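Local coordinates for toxin protein (Yersinia entomophaga, PDB 6AQK) that probably transfers ADP-ribose from NAD+ to proteins of the target cell, as the C-terminal toxin domain of an RHS protein, at residues 205-208 with 213-216; 119-124 with 218-223. One frame throughout, in Å; residues are numbered along the deposited sequence.

Contact 1: residues 205-208 with 213-216; sequences RSYM and QYGT. With PT (platinum (II) ion), chain G.
Tyr207 and Tyr214 meet as a T-shaped (edge-to-face) pair with ring centroids 4.8 Å apart and planes at 70°. Tyr207 supplies the edge: its CD2 sits 3.5 Å above the plane of the Tyr214 ring, over the centre. The ring is put there by CG standing anti to the backbone N of Tyr207 (chi1 -176°), which carries it past the Tyr214 ring and on toward the sheet. Tyrosine suits this place because its apolar edge packs while the hydroxyl, at the far end, hydrogen-bonds to His164 ND1. Apolar packing continues on each ring. The CG of Met208 covers a face of Tyr207, and the CG of Gln213 lies on the Tyr214 face opposite Tyr207, nearer the ring's margin than its middle.

Polar contacts tie the backbones together beside the rings. Ser206 OG donates to Gly215 O at 2.7 Å, approaching from above the carbonyl plane, 38° out of it. A small hydroxyl fits here, since the chain is close and Thr216 CG2 lies 3.5 Å from that same Ser206 OG. A water extends the link, accepting from Tyr207 N at 3.0 Å and lying 3.1 Å from Tyr214 O.

Metal binding is left to Met208, whose bent chain turns its end away from the 213-216 segment. Its thioether SD holds a platinum(II) ion at 2.1 Å, as expected of a soft ligand for a soft metal; the ion probably reflects a heavy-atom derivative rather than the toxin's chemistry.

Together the bonds close the connection between strands 192-200 and 220-226 on itself around the short helix 211-214, whose end is marked by Gly215: the positive phi there, easy for glycine, is characteristic of a helix C-terminus turning into loop.

Contact 2: residues 119-124 with 218-223; sequences EFINES and HRYIIK
Helix 119-124 runs roughly antiparallel to strand 220-223, at 144° between their directions, with axes 10.7 Å apart at closest and Ile121 lying nearest Tyr220. This is helix-on-sheet packing, one layer against another: the strand is the middle one of a five-stranded mixed sheet, and the helix, 115-124 in full, packs on part of one face.

Tyr220 makes every contact from the strand side. Its long ring spans the distance between strand and helix, and is met both over a face and at an edge. Ile121 takes the face, in a CH-pi contact: CG1 lies 3.7 Å from the Tyr220 ring centroid and only 9° off the ring normal. The beta-branch lets the residue touch twice, for CG2 lies 3.8 Å from Tyr220 OH.

Phe120 and Ser124, one helical turn apart, take the edge. Phe120 CG stands anti to the backbone N, carrying the ring out toward the sheet, where CE2 meets Tyr220 CD1 at 3.7 Å with each atom near the plane of the other's ring. This ring also packs on Leu198 and Tyr200 of strand 192-200. Ser124, small enough to sit close, brings CB to 3.8 Å from Tyr220 OH. Its own hydroxyl is turned back into the helix, OG donating to Phe120 O at 2.9 Å while lying 3.4 Å above the plane of the Phe120 ring, over its centre.

Overall arrangement
The 93 residues between the two segments of contact 2 include the whole of contact 1; the centres of the two contacts are 14 Å apart. Strand 220-226 joins them: Tyr220 points to helix 119-124, whereas Ile221 points away from it and meets the loop of contact 1, Ile221 CG2 lying 3.8 Å from Tyr207 CE1. Lys223 CE also packs there, 3.4 Å from Tyr207 OH. The strand thus meets the helix through one face and the 205-208 loop through the other. Besides the ion on Met208, a platinum lies about 8 Å from the Phe120 side chain.

Contact 1: residues 205-208 with 213-216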
# COMPACT_ATOMS: atom_id res chain seq x y z
N ARG A 205 24.01 4.89 -4.11
CA ARG A 205 23.61 5.97 -3.19
C ARG A 205 22.51 5.45 -2.26
O ARG A 205 21.77 4.52 -2.65
CB ARG A 205 23.08 7.17 -3.96
CG ARG A 205 24.11 7.81 -4.90
CD ARG A 205 25.35 8.35 -4.16
NE ARG A 205 25.00 9.33 -3.16
CZ ARG A 205 24.72 10.61 -3.36
NH1 ARG A 205 24.76 11.13 -4.57
NH2 ARG A 205 24.40 11.37 -2.31
N SER A 206 22.44 6.01 -1.05
CA SER A 206 21.48 5.57 -0.01
C SER A 206 20.65 6.73 0.48
O SER A 206 21.14 7.87 0.60
CB SER A 206 22.21 4.98 1.19
OG SER A 206 23.09 3.94 0.82
N TYR A 207 19.41 6.43 0.86
CA TYR A 207 18.56 7.44 1.47
C TYR A 207 19.29 8.07 2.69
O TYR A 207 19.87 7.35 3.50
CB TYR A 207 17.27 6.75 1.96
CG TYR A 207 16.25 7.69 2.54
CD1 TYR A 207 15.97 8.91 1.96
CD2 TYR A 207 15.52 7.32 3.66
CE1 TYR A 207 14.97 9.74 2.45
CE2 TYR A 207 14.54 8.18 4.19
CZ TYR A 207 14.28 9.37 3.58
OH TYR A 207 13.32 10.18 4.10
N MET A 208 19.27 9.40 2.75
CA MET A 208 19.91 10.15 3.81
C MET A 208 21.42 9.80 3.90
O MET A 208 22.01 9.93 4.97
CB MET A 208 19.26 9.86 5.16
CG MET A 208 17.77 10.16 5.23
SD MET A 208 17.37 11.19 6.66
CE MET A 208 18.04 12.81 6.11
N GLN A 213 21.37 1.76 7.65
CA GLN A 213 19.90 1.78 7.91
C GLN A 213 18.99 1.51 6.68
O GLN A 213 17.96 0.85 6.80
CB GLN A 213 19.53 3.17 8.50
CG GLN A 213 18.12 3.32 9.09
CD GLN A 213 17.75 2.35 10.22
OE1 GLN A 213 18.54 1.50 10.64
NE2 GLN A 213 16.51 2.48 10.72
N TYR A 214 19.38 2.05 5.54
CA TYR A 214 18.51 2.10 4.34
C TYR A 214 19.01 1.29 3.13
O TYR A 214 18.34 1.18 2.13
CB TYR A 214 18.29 3.53 3.98
CG TYR A 214 17.42 4.27 5.01
CD1 TYR A 214 16.08 3.90 5.24
CD2 TYR A 214 17.94 5.34 5.76
CE1 TYR A 214 15.31 4.57 6.21
CE2 TYR A 214 17.17 6.03 6.69
CZ TYR A 214 15.85 5.63 6.92
OH TYR A 214 15.08 6.30 7.85
N GLY A 215 20.21 0.70 3.24
CA GLY A 215 20.79 -0.02 2.16
C GLY A 215 21.12 0.83 0.95
O GLY A 215 21.21 2.07 1.00
N THR A 216 21.30 0.11 -0.13
CA THR A 216 21.64 0.66 -1.41
C THR A 216 20.75 0.12 -2.53
O THR A 216 21.04 0.35 -3.70
CB THR A 216 23.11 0.31 -1.74
OG1 THR A 216 23.27 -1.12 -1.79
CG2 THR A 216 24.00 0.93 -0.69
PT PT G . 17.77 10.12 8.43
O HOH W 1 18.54 3.64 0.33

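Contact 2: residues 119-124 with 218-223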
# COMPACT_ATOMS: atom_id res chain seq x y z
N GLU A 119 6.04 9.45 -13.92
CA GLU A 119 6.66 10.66 -14.50
C GLU A 119 8.02 10.93 -13.92
O GLU A 119 9.02 11.14 -14.67
CB GLU A 119 5.75 11.86 -14.26
CG GLU A 119 6.28 13.23 -14.71
CD GLU A 119 6.09 13.48 -16.19
OE1 GLU A 119 5.31 14.40 -16.55
OE2 GLU A 119 6.69 12.74 -16.99
N PHE A 120 8.08 10.88 -12.59
CA PHE A 120 9.30 11.20 -11.88
C PHE A 120 10.32 10.16 -12.22
O PHE A 120 11.47 10.50 -12.49
CB PHE A 120 9.06 11.32 -10.37
CG PHE A 120 10.31 11.62 -9.60
CD1 PHE A 120 10.78 12.94 -9.54
CD2 PHE A 120 11.02 10.61 -8.91
CE1 PHE A 120 11.97 13.25 -8.85
CE2 PHE A 120 12.20 10.93 -8.18
CZ PHE A 120 12.66 12.27 -8.17
N ILE A 121 9.93 8.88 -12.23
CA ILE A 121 10.84 7.79 -12.61
C ILE A 121 11.36 7.97 -14.03
O ILE A 121 12.59 7.90 -14.26
CB ILE A 121 10.16 6.39 -12.51
CG1 ILE A 121 9.93 6.07 -11.01
CG2 ILE A 121 10.98 5.31 -13.19
CD1 ILE A 121 9.14 4.79 -10.71
N ASN A 122 10.44 8.18 -14.96
CA ASN A 122 10.82 8.48 -16.35
C ASN A 122 11.81 9.63 -16.48
O ASN A 122 12.75 9.50 -17.22
CB ASN A 122 9.61 8.72 -17.26
CG ASN A 122 8.84 7.41 -17.55
OD1 ASN A 122 9.40 6.30 -17.52
ND2 ASN A 122 7.55 7.54 -17.79
N GLU A 123 11.61 10.73 -15.76
CA GLU A 123 12.54 11.86 -15.85
C GLU A 123 13.90 11.60 -15.17
O GLU A 123 14.89 12.25 -15.52
CB GLU A 123 11.95 13.12 -15.25
CG GLU A 123 10.64 13.60 -15.87
CD GLU A 123 9.90 14.62 -15.00
OE1 GLU A 123 10.48 15.05 -13.97
OE2 GLU A 123 8.75 15.01 -15.35
N SER A 124 13.94 10.70 -14.19
CA SER A 124 15.07 10.55 -13.27
C SER A 124 16.01 9.43 -13.59
O SER A 124 17.24 9.48 -13.30
CB SER A 124 14.52 10.27 -11.83
OG SER A 124 13.91 11.42 -11.26
N HIS A 218 17.25 0.94 -2.89
CA HIS A 218 16.16 1.83 -3.31
C HIS A 218 16.69 2.83 -4.37
O HIS A 218 17.62 3.57 -4.13
CB HIS A 218 15.61 2.62 -2.10
CG HIS A 218 15.36 1.78 -0.89
ND1 HIS A 218 14.70 0.58 -0.96
CD2 HIS A 218 15.68 1.96 0.42
CE1 HIS A 218 14.63 0.04 0.24
NE2 HIS A 218 15.23 0.86 1.10
N ARG A 219 16.04 2.90 -5.50
CA ARG A 219 16.28 3.99 -6.46
C ARG A 219 15.36 5.18 -6.22
O ARG A 219 15.65 6.28 -6.69
CB ARG A 219 16.19 3.46 -7.93
CG ARG A 219 17.05 2.21 -8.20
CD ARG A 219 18.54 2.57 -8.44
NE ARG A 219 19.30 3.14 -7.33
CZ ARG A 219 19.86 2.44 -6.33
NH1 ARG A 219 20.50 3.07 -5.36
NH2 ARG A 219 19.76 1.10 -6.25
N TYR A 220 14.21 4.98 -5.58
CA TYR A 220 13.22 6.03 -5.39
C TYR A 220 12.68 6.00 -3.94
O TYR A 220 12.40 4.94 -3.40
CB TYR A 220 12.01 5.88 -6.33
CG TYR A 220 12.48 5.99 -7.73
CD1 TYR A 220 12.73 7.24 -8.26
CD2 TYR A 220 12.82 4.87 -8.46
CE1 TYR A 220 13.26 7.38 -9.53
CE2 TYR A 220 13.38 4.97 -9.75
CZ TYR A 220 13.59 6.26 -10.26
OH TYR A 220 14.14 6.48 -11.52
N ILE A 221 12.61 7.19 -3.36
CA ILE A 221 12.01 7.42 -2.06
C ILE A 221 10.80 8.32 -2.18
O ILE A 221 10.85 9.42 -2.76
CB ILE A 221 12.99 8.06 -1.05
CG1 ILE A 221 14.35 7.30 -1.05
CG2 ILE A 221 12.33 8.12 0.34
CD1 ILE A 221 14.34 5.84 -0.56
N ILE A 222 9.69 7.83 -1.66
CA ILE A 222 8.49 8.65 -1.55
C ILE A 222 8.35 9.04 -0.09
O ILE A 222 8.14 8.23 0.74
CB ILE A 222 7.24 7.92 -2.03
CG1 ILE A 222 7.44 7.34 -3.44
CG2 ILE A 222 6.07 8.86 -1.94
CD1 ILE A 222 6.32 6.39 -3.82
N LYS A 223 8.42 10.34 0.22
CA LYS A 223 8.10 10.86 1.53
C LYS A 223 6.64 11.34 1.54
O LYS A 223 6.23 12.10 0.68
CB LYS A 223 8.99 12.07 1.86
CG LYS A 223 10.46 11.66 1.88
CD LYS A 223 11.39 12.69 2.50
CE LYS A 223 11.23 12.83 4.01
NZ LYS A 223 12.01 14.05 4.42